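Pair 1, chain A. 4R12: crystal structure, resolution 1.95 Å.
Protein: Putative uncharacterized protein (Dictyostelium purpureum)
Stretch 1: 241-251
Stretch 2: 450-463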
# COMPACT_ATOMS: atom_id res chain seq x y z
N THR A 241 0.83 8.59 -4.14
CA THR A 241 2.25 8.28 -4.28
C THR A 241 2.85 8.90 -5.55
O THR A 241 3.92 9.52 -5.50
CB THR A 241 2.49 6.76 -4.28
OG1 THR A 241 1.95 6.21 -3.07
CG2 THR A 241 3.99 6.46 -4.37
N VAL A 242 2.15 8.76 -6.67
CA VAL A 242 2.58 9.39 -7.92
C VAL A 242 2.63 10.90 -7.78
O VAL A 242 3.58 11.58 -8.25
CB VAL A 242 1.62 9.02 -9.07
CG1 VAL A 242 1.91 9.84 -10.32
CG2 VAL A 242 1.73 7.53 -9.39
N THR A 243 1.59 11.44 -7.15
CA THR A 243 1.48 12.87 -6.92
C THR A 243 2.69 13.40 -6.16
O THR A 243 3.37 14.33 -6.62
CB THR A 243 0.20 13.21 -6.12
OG1 THR A 243 -0.96 12.84 -6.87
CG2 THR A 243 0.15 14.72 -5.82
N LEU A 244 2.97 12.81 -5.00
CA LEU A 244 4.06 13.34 -4.16
C LEU A 244 5.43 13.16 -4.81
O LEU A 244 6.28 14.06 -4.73
CB LEU A 244 4.04 12.69 -2.79
CG LEU A 244 4.99 13.36 -1.79
CD1 LEU A 244 4.70 14.88 -1.73
CD2 LEU A 244 4.83 12.73 -0.40
N LEU A 245 5.67 12.03 -5.46
CA LEU A 245 6.92 11.89 -6.21
C LEU A 245 7.02 12.94 -7.32
O LEU A 245 8.10 13.47 -7.58
CB LEU A 245 7.09 10.47 -6.80
CG LEU A 245 7.37 9.39 -5.75
CD1 LEU A 245 7.18 7.98 -6.36
CD2 LEU A 245 8.79 9.53 -5.19
N SER A 246 5.89 13.25 -7.97
CA SER A 246 5.89 14.23 -9.06
C SER A 246 6.05 15.66 -8.53
O SER A 246 6.69 16.51 -9.16
CB SER A 246 4.62 14.10 -9.90
OG SER A 246 4.51 12.78 -10.45
N VAL A 247 5.50 15.91 -7.35
CA VAL A 247 5.74 17.15 -6.62
C VAL A 247 7.23 17.32 -6.32
O VAL A 247 7.81 18.38 -6.54
CB VAL A 247 4.93 17.19 -5.30
CG1 VAL A 247 5.49 18.24 -4.33
CG2 VAL A 247 3.44 17.46 -5.58
N ILE A 248 7.85 16.26 -5.80
CA ILE A 248 9.27 16.25 -5.46
C ILE A 248 10.12 16.47 -6.73
O ILE A 248 11.03 17.31 -6.76
CB ILE A 248 9.65 14.93 -4.75
CG1 ILE A 248 8.97 14.89 -3.37
CG2 ILE A 248 11.15 14.82 -4.57
CD1 ILE A 248 9.02 13.57 -2.68
N LYS A 249 9.78 15.76 -7.80
CA LYS A 249 10.50 15.98 -9.05
C LYS A 249 10.36 17.43 -9.53
O LYS A 249 11.32 18.03 -10.04
CB LYS A 249 10.00 15.02 -10.13
CG LYS A 249 10.73 15.17 -11.47
CD LYS A 249 12.15 14.56 -11.42
CE LYS A 249 12.83 14.64 -12.81
NZ LYS A 249 14.26 14.23 -12.74
N SER A 250 9.17 18.00 -9.36
CA SER A 250 8.94 19.38 -9.80
C SER A 250 9.72 20.36 -8.92
O SER A 250 10.29 21.33 -9.41
CB SER A 250 7.45 19.70 -9.80
OG SER A 250 6.75 18.79 -10.64
N LEU A 251 9.73 20.10 -7.61
CA LEU A 251 10.47 20.94 -6.68
C LEU A 251 11.98 20.80 -6.85
O LEU A 251 12.73 21.70 -6.48
CB LEU A 251 10.08 20.63 -5.24
CG LEU A 251 8.69 21.12 -4.84
CD1 LEU A 251 8.33 20.67 -3.42
CD2 LEU A 251 8.60 22.63 -4.98
N ILE A 450 5.53 22.17 -13.43
CA ILE A 450 5.48 20.74 -13.11
C ILE A 450 6.20 19.92 -14.18
O ILE A 450 6.26 20.31 -15.34
CB ILE A 450 4.05 20.21 -12.95
CG1 ILE A 450 3.24 20.35 -14.24
CG2 ILE A 450 3.35 20.96 -11.82
CD1 ILE A 450 1.88 19.66 -14.17
N ASP A 451 6.77 18.79 -13.79
CA ASP A 451 7.51 17.97 -14.72
C ASP A 451 6.54 16.99 -15.37
O ASP A 451 6.31 15.89 -14.87
CB ASP A 451 8.66 17.26 -14.00
CG ASP A 451 9.60 16.55 -14.96
OD1 ASP A 451 9.16 16.13 -16.04
OD2 ASP A 451 10.79 16.40 -14.61
N LYS A 452 5.97 17.39 -16.51
CA LYS A 452 4.93 16.61 -17.16
C LYS A 452 5.49 15.33 -17.76
O LYS A 452 4.80 14.32 -17.78
CB LYS A 452 4.23 17.43 -18.24
CG LYS A 452 3.32 18.52 -17.67
CD LYS A 452 2.59 19.29 -18.77
CE LYS A 452 1.70 20.38 -18.16
NZ LYS A 452 1.03 21.18 -19.22
N ASN A 453 6.73 15.36 -18.23
CA ASN A 453 7.34 14.15 -18.79
C ASN A 453 7.40 13.07 -17.71
O ASN A 453 7.04 11.91 -17.95
CB ASN A 453 8.75 14.43 -19.33
CG ASN A 453 9.37 13.21 -20.02
OD1 ASN A 453 9.07 12.93 -21.19
ND2 ASN A 453 10.23 12.49 -19.31
N PHE A 454 7.84 13.45 -16.52
CA PHE A 454 7.91 12.54 -15.38
C PHE A 454 6.51 12.03 -14.94
O PHE A 454 6.32 10.82 -14.71
CB PHE A 454 8.62 13.24 -14.22
CG PHE A 454 8.77 12.41 -12.98
CD1 PHE A 454 9.88 11.59 -12.81
CD2 PHE A 454 7.81 12.47 -11.96
CE1 PHE A 454 10.03 10.83 -11.66
CE2 PHE A 454 7.96 11.71 -10.81
CZ PHE A 454 9.07 10.90 -10.65
N ILE A 455 5.56 12.94 -14.83
CA ILE A 455 4.17 12.59 -14.47
C ILE A 455 3.62 11.54 -15.45
O ILE A 455 3.06 10.50 -15.05
CB ILE A 455 3.23 13.86 -14.47
CG1 ILE A 455 3.58 14.79 -13.28
CG2 ILE A 455 1.76 13.47 -14.41
CD1 ILE A 455 2.99 16.22 -13.39
N ASN A 456 3.82 11.77 -16.74
CA ASN A 456 3.25 10.90 -17.77
C ASN A 456 3.88 9.51 -17.81
O ASN A 456 3.28 8.56 -18.31
CB ASN A 456 3.37 11.56 -19.14
CG ASN A 456 2.51 12.81 -19.25
OD1 ASN A 456 1.56 12.99 -18.49
ND2 ASN A 456 2.85 13.68 -20.21
N ILE A 457 5.09 9.39 -17.29
CA ILE A 457 5.71 8.07 -17.15
C ILE A 457 5.27 7.38 -15.86
O ILE A 457 4.86 6.20 -15.87
CB ILE A 457 7.25 8.18 -17.16
CG1 ILE A 457 7.75 8.53 -18.57
CG2 ILE A 457 7.89 6.86 -16.69
CD1 ILE A 457 9.19 8.98 -18.57
N LEU A 458 5.32 8.12 -14.76
CA LEU A 458 5.10 7.51 -13.44
C LEU A 458 3.64 7.12 -13.20
O LEU A 458 3.37 6.10 -12.56
CB LEU A 458 5.56 8.45 -12.33
CG LEU A 458 5.56 7.77 -10.95
CD1 LEU A 458 6.51 6.62 -10.92
CD2 LEU A 458 5.92 8.76 -9.85
N TYR A 459 2.70 7.93 -13.69
CA TYR A 459 1.29 7.67 -13.40
C TYR A 459 0.82 6.29 -13.92
O TYR A 459 0.35 5.46 -13.12
CB TYR A 459 0.43 8.80 -13.97
CG TYR A 459 -1.05 8.61 -13.77
CD1 TYR A 459 -1.60 8.62 -12.49
CD2 TYR A 459 -1.90 8.43 -14.85
CE1 TYR A 459 -2.98 8.46 -12.30
CE2 TYR A 459 -3.27 8.26 -14.66
CZ TYR A 459 -3.80 8.28 -13.38
OH TYR A 459 -5.16 8.11 -13.22
N PRO A 460 0.99 6.00 -15.22
CA PRO A 460 0.65 4.63 -15.64
C PRO A 460 1.55 3.57 -15.02
O PRO A 460 1.10 2.44 -14.83
CB PRO A 460 0.84 4.65 -17.17
CG PRO A 460 1.43 5.94 -17.52
CD PRO A 460 1.58 6.80 -16.32
N CYS A 461 2.80 3.93 -14.70
CA CYS A 461 3.70 2.97 -14.05
C CYS A 461 3.15 2.47 -12.70
O CYS A 461 3.27 1.28 -12.39
CB CYS A 461 5.08 3.60 -13.84
SG CYS A 461 6.30 2.44 -13.19
N PHE A 462 2.57 3.35 -11.89
CA PHE A 462 2.08 2.92 -10.59
C PHE A 462 0.59 2.59 -10.56
O PHE A 462 0.10 2.04 -9.57
CB PHE A 462 2.39 3.98 -9.52
CG PHE A 462 3.83 4.00 -9.05
CD1 PHE A 462 4.81 3.28 -9.71
CD2 PHE A 462 4.20 4.73 -7.91
CE1 PHE A 462 6.13 3.28 -9.26
CE2 PHE A 462 5.52 4.75 -7.46
CZ PHE A 462 6.49 4.00 -8.14
N THR A 463 -0.15 2.87 -11.63
CA THR A 463 -1.59 2.56 -11.62
C THR A 463 -2.02 1.52 -12.66
O THR A 463 -3.18 1.10 -12.66
CB THR A 463 -2.46 3.83 -11.81
OG1 THR A 463 -2.24 4.41 -13.10
CG2 THR A 463 -2.15 4.85 -10.76

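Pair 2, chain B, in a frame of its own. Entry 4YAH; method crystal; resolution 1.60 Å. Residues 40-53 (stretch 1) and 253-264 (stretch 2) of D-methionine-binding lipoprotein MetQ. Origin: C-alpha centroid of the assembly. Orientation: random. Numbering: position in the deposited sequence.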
# COMPACT_ATOMS: atom_id res chain seq x y z
N GLY B 40 -6.83 -10.22 0.83
CA GLY B 40 -7.67 -9.41 -0.03
C GLY B 40 -7.16 -9.50 -1.44
O GLY B 40 -6.57 -10.52 -1.84
N ALA B 41 -7.34 -8.43 -2.19
CA ALA B 41 -7.05 -8.46 -3.61
C ALA B 41 -5.56 -8.66 -3.85
O ALA B 41 -5.19 -9.23 -4.87
CB ALA B 41 -7.52 -7.19 -4.26
N GLU B 42 -4.71 -8.20 -2.94
CA GLU B 42 -3.27 -8.37 -3.14
C GLU B 42 -2.91 -9.85 -3.04
O GLU B 42 -2.05 -10.34 -3.77
CB GLU B 42 -2.44 -7.53 -2.16
CG GLU B 42 -2.53 -6.02 -2.46
CD GLU B 42 -1.61 -5.14 -1.63
OE1 GLU B 42 -1.87 -3.92 -1.57
OE2 GLU B 42 -0.63 -5.64 -1.06
N GLN B 43 -3.57 -10.58 -2.14
CA GLN B 43 -3.37 -12.02 -2.06
C GLN B 43 -3.81 -12.70 -3.35
O GLN B 43 -3.15 -13.62 -3.83
CB GLN B 43 -4.13 -12.61 -0.88
CG GLN B 43 -3.92 -14.12 -0.74
CD GLN B 43 -4.83 -14.74 0.30
OE1 GLN B 43 -5.45 -14.05 1.10
NE2 GLN B 43 -4.91 -16.07 0.28
N GLN B 44 -4.92 -12.25 -3.92
CA GLN B 44 -5.40 -12.83 -5.17
C GLN B 44 -4.35 -12.67 -6.27
O GLN B 44 -4.11 -13.58 -7.04
CB GLN B 44 -6.71 -12.18 -5.62
CG GLN B 44 -7.87 -12.38 -4.67
CD GLN B 44 -9.07 -11.56 -5.11
OE1 GLN B 44 -9.42 -11.55 -6.29
NE2 GLN B 44 -9.69 -10.86 -4.16
N VAL B 45 -3.74 -11.49 -6.35
CA VAL B 45 -2.73 -11.23 -7.37
C VAL B 45 -1.52 -12.12 -7.11
O VAL B 45 -0.94 -12.67 -8.03
CB VAL B 45 -2.33 -9.74 -7.38
CG1 VAL B 45 -1.20 -9.45 -8.34
CG2 VAL B 45 -3.55 -8.89 -7.76
N ALA B 46 -1.14 -12.25 -5.84
CA ALA B 46 0.02 -13.07 -5.48
C ALA B 46 -0.23 -14.53 -5.83
O ALA B 46 0.71 -15.25 -6.19
CB ALA B 46 0.33 -12.93 -4.00
N GLU B 47 -1.49 -14.96 -5.74
CA GLU B 47 -1.84 -16.32 -6.11
C GLU B 47 -1.56 -16.55 -7.60
O GLU B 47 -1.18 -17.65 -7.99
CB GLU B 47 -3.32 -16.62 -5.77
CG GLU B 47 -3.52 -16.86 -4.29
CD GLU B 47 -4.94 -17.28 -3.95
OE1 GLU B 47 -5.73 -17.54 -4.88
OE2 GLU B 47 -5.25 -17.34 -2.74
N VAL B 48 -1.73 -15.53 -8.42
CA VAL B 48 -1.43 -15.67 -9.84
C VAL B 48 0.09 -15.81 -10.01
O VAL B 48 0.56 -16.62 -10.82
CB VAL B 48 -1.98 -14.48 -10.64
CG1 VAL B 48 -1.60 -14.58 -12.10
CG2 VAL B 48 -3.49 -14.44 -10.49
N ALA B 49 0.86 -15.05 -9.24
CA ALA B 49 2.33 -15.14 -9.29
C ALA B 49 2.80 -16.52 -8.86
O ALA B 49 3.72 -17.10 -9.44
CB ALA B 49 2.97 -14.09 -8.42
N GLN B 50 2.16 -17.04 -7.82
CA GLN B 50 2.40 -18.39 -7.34
C GLN B 50 2.20 -19.40 -8.46
O GLN B 50 2.99 -20.32 -8.64
CB GLN B 50 1.46 -18.67 -6.16
CG GLN B 50 1.50 -20.05 -5.58
CD GLN B 50 0.44 -20.20 -4.49
OE1 GLN B 50 -0.74 -19.95 -4.74
NE2 GLN B 50 0.86 -20.55 -3.28
N LYS B 51 1.13 -19.20 -9.22
CA LYS B 51 0.80 -20.08 -10.32
C LYS B 51 1.84 -20.00 -11.43
O LYS B 51 2.30 -21.03 -11.93
CB LYS B 51 -0.58 -19.74 -10.86
CG LYS B 51 -1.06 -20.60 -12.01
CD LYS B 51 -1.87 -19.76 -13.00
CE LYS B 51 -2.25 -20.55 -14.23
NZ LYS B 51 -2.91 -19.70 -15.26
N VAL B 52 2.19 -18.78 -11.83
CA VAL B 52 3.22 -18.57 -12.85
C VAL B 52 4.52 -19.24 -12.41
O VAL B 52 5.17 -19.90 -13.21
CB VAL B 52 3.47 -17.06 -13.13
CG1 VAL B 52 4.68 -16.85 -14.07
CG2 VAL B 52 2.24 -16.43 -13.74
N ALA B 53 4.88 -19.09 -11.14
CA ALA B 53 6.13 -19.66 -10.66
C ALA B 53 6.12 -21.17 -10.79
O ALA B 53 7.14 -21.78 -11.14
CB ALA B 53 6.39 -19.25 -9.23
N ASP B 253 2.91 -10.67 -17.46
CA ASP B 253 1.66 -10.18 -18.02
C ASP B 253 0.46 -10.80 -17.33
O ASP B 253 -0.55 -10.14 -17.11
CB ASP B 253 1.59 -10.46 -19.53
CG ASP B 253 2.61 -9.66 -20.33
OD1 ASP B 253 3.04 -8.59 -19.85
OD2 ASP B 253 2.96 -10.10 -21.44
N GLU B 254 0.57 -12.07 -16.95
CA GLU B 254 -0.54 -12.77 -16.32
C GLU B 254 -0.90 -12.08 -15.00
O GLU B 254 -2.07 -11.89 -14.68
CB GLU B 254 -0.17 -14.23 -16.10
CG GLU B 254 -1.35 -15.14 -15.84
CD GLU B 254 -0.97 -16.60 -15.92
OE1 GLU B 254 0.00 -16.93 -16.63
OE2 GLU B 254 -1.65 -17.42 -15.26
N VAL B 255 0.13 -11.68 -14.26
CA VAL B 255 -0.09 -11.05 -12.97
C VAL B 255 -0.65 -9.64 -13.18
O VAL B 255 -1.57 -9.23 -12.48
CB VAL B 255 1.22 -11.03 -12.12
CG1 VAL B 255 1.07 -10.15 -10.89
CG2 VAL B 255 1.59 -12.42 -11.69
N TYR B 256 -0.11 -8.91 -14.16
CA TYR B 256 -0.63 -7.58 -14.43
C TYR B 256 -2.11 -7.64 -14.80
O TYR B 256 -2.91 -6.84 -14.32
CB TYR B 256 0.13 -6.88 -15.56
CG TYR B 256 -0.60 -5.65 -16.01
CD1 TYR B 256 -0.63 -4.51 -15.21
CD2 TYR B 256 -1.33 -5.63 -17.19
CE1 TYR B 256 -1.33 -3.38 -15.59
CE2 TYR B 256 -2.04 -4.51 -17.58
CZ TYR B 256 -2.03 -3.39 -16.78
OH TYR B 256 -2.74 -2.26 -17.15
N GLU B 257 -2.45 -8.59 -15.65
CA GLU B 257 -3.82 -8.67 -16.15
C GLU B 257 -4.79 -8.93 -15.00
O GLU B 257 -5.86 -8.30 -14.94
CB GLU B 257 -3.93 -9.75 -17.22
CG GLU B 257 -3.31 -9.34 -18.56
CD GLU B 257 -3.86 -8.02 -19.09
OE1 GLU B 257 -5.07 -7.75 -18.89
OE2 GLU B 257 -3.08 -7.24 -19.68
N ALA B 258 -4.39 -9.81 -14.09
CA ALA B 258 -5.16 -10.10 -12.88
C ALA B 258 -5.32 -8.86 -12.01
O ALA B 258 -6.42 -8.55 -11.53
CB ALA B 258 -4.51 -11.22 -12.09
N ALA B 259 -4.23 -8.14 -11.79
CA ALA B 259 -4.28 -6.94 -10.97
C ALA B 259 -5.15 -5.86 -11.60
O ALA B 259 -5.88 -5.15 -10.90
CB ALA B 259 -2.89 -6.41 -10.73
N ASN B 260 -5.07 -5.73 -12.91
CA ASN B 260 -5.78 -4.66 -13.58
C ASN B 260 -7.28 -4.90 -13.49
O ASN B 260 -8.08 -3.97 -13.40
CB ASN B 260 -5.33 -4.55 -15.04
CG ASN B 260 -6.06 -3.45 -15.79
OD1 ASN B 260 -6.01 -2.27 -15.41
ND2 ASN B 260 -6.73 -3.82 -16.87
N LYS B 261 -7.64 -6.17 -13.49
CA LYS B 261 -9.03 -6.57 -13.34
C LYS B 261 -9.52 -6.31 -11.92
O LYS B 261 -10.45 -5.53 -11.71
CB LYS B 261 -9.19 -8.05 -13.70
CG LYS B 261 -10.63 -8.51 -13.84
CD LYS B 261 -11.37 -7.74 -14.93
CE LYS B 261 -12.50 -8.56 -15.54
NZ LYS B 261 -13.39 -9.17 -14.50
N VAL B 262 -8.90 -6.95 -10.94
CA VAL B 262 -9.41 -6.88 -9.58
C VAL B 262 -9.30 -5.47 -8.99
O VAL B 262 -10.14 -5.09 -8.18
CB VAL B 262 -8.70 -7.89 -8.64
CG1 VAL B 262 -7.28 -7.47 -8.36
CG2 VAL B 262 -9.49 -8.04 -7.33
N PHE B 263 -8.32 -4.67 -9.42
CA PHE B 263 -8.20 -3.30 -8.90
C PHE B 263 -8.85 -2.28 -9.83
O PHE B 263 -8.67 -1.08 -9.66
CB PHE B 263 -6.72 -2.94 -8.66
CG PHE B 263 -6.11 -3.68 -7.52
CD1 PHE B 263 -6.51 -3.43 -6.22
CD2 PHE B 263 -5.12 -4.65 -7.73
CE1 PHE B 263 -5.98 -4.12 -5.16
CE2 PHE B 263 -4.57 -5.34 -6.67
CZ PHE B 263 -4.99 -5.08 -5.38
N ASN B 264 -9.60 -2.76 -10.82
CA ASN B 264 -10.35 -1.87 -11.71
C ASN B 264 -9.49 -0.70 -12.22
O ASN B 264 -9.86 0.48 -12.09
CB ASN B 264 -11.60 -1.38 -10.97
CG ASN B 264 -12.52 -0.57 -11.86
OD1 ASN B 264 -12.69 -0.87 -13.04
ND2 ASN B 264 -13.13 0.48 -11.29

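The sharpest difference lies at one matched position of the second stretch, Asp451(A) in pair 1 and Val255(B) in pair 2. Asp451(A) sits at the N-cap position, right before its helix. Its OD1 accepts a hydrogen bond from Phe454(A) N at 3.0 Å. Its own backbone N donates to Ser250(A) OG across the contact, 3.2 Å away. Val255(B) lies within its helix and packs as an apolar side chain. Its CG1 is 3.5 Å from Val45(B) CG1, and its CG2 is 3.9 Å from Ala49(B) CB. Ala49(B) matches Ser250(A), so a polar link in pair 1 is replaced by a methyl contact in pair 2.

The shared geometry is a nearly antiparallel helix pair. The angle between the N-to-C directions is 156° in pair 1 and 161° in pair 2. The axes approach to 9.5 Å and 8.8 Å. Fourteen central residues superpose with an RMSD of 0.4 Å. The buried areas are also similar, 605 Å² and 594 Å².

At the middle of the contact, Ser246(A) matches Val45(B), and Ile455(A) matches Ala259(B). In pair 1 the small residue is on the first helix and the large one on the second; in pair 2 the sizes are reversed. Ser246(A) OG donates to Val242(A) O at 2.7 Å, which satisfies the hydroxyl within its own helix. The same OG lies 3.6 Å from Ile455(A) CG1. Val45(B) CG2 instead reaches Ala259(B) CB at 3.9 Å.

Lys249(A) and Val48(B) match, as do Phe454(A) and Ala258(B). The lysine lays its aliphatic part over one face of the phenylalanine ring, with CB 3.9 Å from the ring centroid in a CH-pi contact. Its NZ is 4.5 Å from Asp451(A) OD2, beyond a salt bridge. Pair 2 makes a smaller contact here: Val48(B) CG2 meets Ala258(B) CB at 3.7 Å.

Val242(A) matches Ala41(B), and Tyr459(A) matches Phe263(B). Val242(A) CG1 is 4.1 Å from Tyr459(A) CB, at the base of the tyrosine side chain. In pair 2 the phenylalanine approaches with the end of its ring: Phe263(B) CZ is 3.5 Å from Ala41(B) CB. Leu458(A) and Val262(B) also match. Val242(A) CG2 is 4.1 Å from Leu458(A) CG, and Ala41(B) CB is 3.7 Å from Val262(B) CG2.

In pair 2, Lys51(B) NZ and Glu254(B) OE2 form a salt bridge at 2.6 Å.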